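PDB 3M9V: FAD-dependent oxidoreductase from Actinomadura kijaniata, which acts as a key flavin-dependent enzyme of D-kijanose biosynthesis, a member of the acyl-CoA dehydrogenase family that probably works on a dTDP-linked sugar. Local coordinates for the interface of chains A and B. Residues are numbered along the deposited sequence; one frame, centred on the assembly and turned at random. Chains: chain A/B, FAD-dependent oxidoreductase.

The interface of chains A and B. Residues chain A 294-295, 297-298; chain B 395, 398-399, 403.
A:Ala298 and B:Val395 meet where helix 291-323 of chain A packs against helix 391-402, the last modelled helix of chain B, a worked example of how small side chains let two helices come close. The helix-helix packing is mainly apolar. The methyl CB of A:Ala298 rests on the backbone of the partner helix, 3.7 Å from CA of B:Val395, with both methyls of that valine also around it. The same methyl also meets CB of B:Leu398, 3.9 Å from CB of A:Ala298, so it lies against two residues about one helical turn apart. B:Val395 extends CG1 anti to its own backbone N (chi1 158°), which carries this methyl over the main chain of A:Thr295, 3.8 Å from CA.

One turn further along, B:Ser399 packs against A:Leu294 and A:Val297. Its CB lies 3.4 Å from the carbonyl O of A:Leu294, a close carbon-oxygen approach, while CG1 of A:Val297 comes to the serine's CA at 4.1 Å, and its CB lies equally near. Past the helix end, B:Leu403 brings its CD1 methyl to CD2 of A:Leu294 at 4.0 Å; the two leucine side chains run at about right angles and touch through one branch each.

A hydrogen bond within chain B fixes the serine. Its hydroxyl is turned back along its own helix; OG of B:Ser399 also lies 4.0 Å from CB of A:Leu294, and CD2 of the same leucine is equally near. Repeated by two-fold symmetry with the chains exchanged, the patch forms part of an interface between copies in the deposited tetramer and probably helps to hold the subunits together. With chi1 at 57°, the side chain of B:Ser399 places OG 2.8 Å from the carbonyl O of B:Val395, in a hydrogen bond tilted 24° from the carbonyl plane.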
ATOM      1  N   LEU A 294      -8.923  -0.927 -16.732  1.00 14.68           N
ATOM      2  CA  LEU A 294      -8.561  -2.325 -17.011  1.00 14.36           C
ATOM      3  C   LEU A 294      -7.589  -2.774 -15.928  1.00 12.85           C
ATOM      4  O   LEU A 294      -7.625  -3.920 -15.475  1.00 15.34           O
ATOM      5  CB  LEU A 294      -7.819  -2.449 -18.347  1.00 16.52           C
ATOM      6  CG  LEU A 294      -8.690  -2.184 -19.582  1.00 20.35           C
ATOM      7  CD1 LEU A 294      -7.808  -2.284 -20.823  1.00 21.33           C
ATOM      8  CD2 LEU A 294      -9.864  -3.151 -19.626  1.00 17.24           C
ATOM      9  N   THR A 295      -6.715  -1.865 -15.513  1.00  9.24           N
ATOM     10  CA  THR A 295      -5.667  -2.230 -14.549  1.00 13.89           C
ATOM     11  C   THR A 295      -6.316  -2.456 -13.179  1.00 12.54           C
ATOM     12  O   THR A 295      -6.063  -3.487 -12.569  1.00 16.89           O
ATOM     13  CB  THR A 295      -4.610  -1.108 -14.488  1.00 13.60           C
ATOM     14  OG1 THR A 295      -3.951  -1.018 -15.755  1.00 15.16           O
ATOM     15  CG2 THR A 295      -3.555  -1.362 -13.389  1.00 14.95           C
ATOM     16  N   VAL A 297      -9.443  -3.410 -12.614  1.00 11.93           N
ATOM     17  CA  VAL A 297     -10.175  -4.655 -12.721  1.00 13.78           C
ATOM     18  C   VAL A 297      -9.230  -5.835 -12.477  1.00 15.04           C
ATOM     19  O   VAL A 297      -9.595  -6.769 -11.759  1.00 14.51           O
ATOM     20  CB  VAL A 297     -10.850  -4.806 -14.128  1.00 17.91           C
ATOM     21  CG1 VAL A 297     -11.272  -6.261 -14.329  1.00 14.29           C
ATOM     22  CG2 VAL A 297     -12.060  -3.841 -14.186  1.00 18.51           C
ATOM     23  N   ALA A 298      -8.029  -5.817 -13.057  1.00 15.07           N
ATOM     24  CA  ALA A 298      -7.132  -6.964 -12.904  1.00 15.27           C
ATOM     25  C   ALA A 298      -6.685  -6.959 -11.429  1.00 15.81           C
ATOM     26  O   ALA A 298      -6.601  -8.016 -10.815  1.00 16.31           O
ATOM     27  CB  ALA A 298      -5.910  -6.856 -13.857  1.00 14.08           C
TER
ATOM     28  N   VAL B 395      -2.085  -8.175 -16.596  1.00 12.40           N
ATOM     29  CA  VAL B 395      -3.245  -7.310 -16.415  1.00 13.18           C
ATOM     30  C   VAL B 395      -4.129  -7.410 -17.680  1.00 14.88           C
ATOM     31  O   VAL B 395      -5.357  -7.445 -17.573  1.00 14.62           O
ATOM     32  CB  VAL B 395      -2.782  -5.858 -16.158  1.00 13.75           C
ATOM     33  CG1 VAL B 395      -3.895  -4.900 -16.510  1.00  8.91           C
ATOM     34  CG2 VAL B 395      -2.287  -5.720 -14.666  1.00 13.64           C
ATOM     35  N   LEU B 398      -6.004 -10.974 -17.280  1.00 16.18           N
ATOM     36  CA  LEU B 398      -7.046 -10.894 -16.261  1.00 18.87           C
ATOM     37  C   LEU B 398      -8.199  -9.959 -16.591  1.00 16.26           C
ATOM     38  O   LEU B 398      -9.343 -10.324 -16.350  1.00 17.80           O
ATOM     39  CB  LEU B 398      -6.507 -10.541 -14.866  1.00 17.62           C
ATOM     40  CG  LEU B 398      -5.582 -11.637 -14.318  1.00 20.03           C
ATOM     41  CD1 LEU B 398      -4.861 -11.141 -13.062  1.00 21.15           C
ATOM     42  CD2 LEU B 398      -6.273 -12.918 -13.966  1.00 13.77           C
ATOM     43  N   SER B 399      -7.952  -8.751 -17.080  1.00 18.01           N
ATOM     44  CA  SER B 399      -9.100  -7.893 -17.334  1.00 18.93           C
ATOM     45  C   SER B 399      -9.892  -8.427 -18.528  1.00 20.52           C
ATOM     46  O   SER B 399     -11.108  -8.273 -18.562  1.00 20.47           O
ATOM     47  CB  SER B 399      -8.678  -6.446 -17.559  1.00 17.31           C
ATOM     48  OG  SER B 399      -7.762  -6.424 -18.638  1.00 20.38           O
ATOM     49  N   LEU B 403     -13.899  -9.371 -17.946  1.00 26.64           N
ATOM     50  CA  LEU B 403     -14.882  -8.546 -18.627  1.00 30.10           C
ATOM     51  C   LEU B 403     -15.389  -9.288 -19.862  1.00 34.63           C
ATOM     52  O   LEU B 403     -16.150  -8.714 -20.644  1.00 35.80           O
ATOM     53  CB  LEU B 403     -14.273  -7.216 -19.068  1.00 26.20           C
ATOM     54  CG  LEU B 403     -13.987  -6.263 -17.913  1.00 28.86           C
ATOM     55  CD1 LEU B 403     -13.060  -5.164 -18.416  1.00 28.41           C
ATOM     56  CD2 LEU B 403     -15.292  -5.698 -17.348  1.00 21.70           C
TER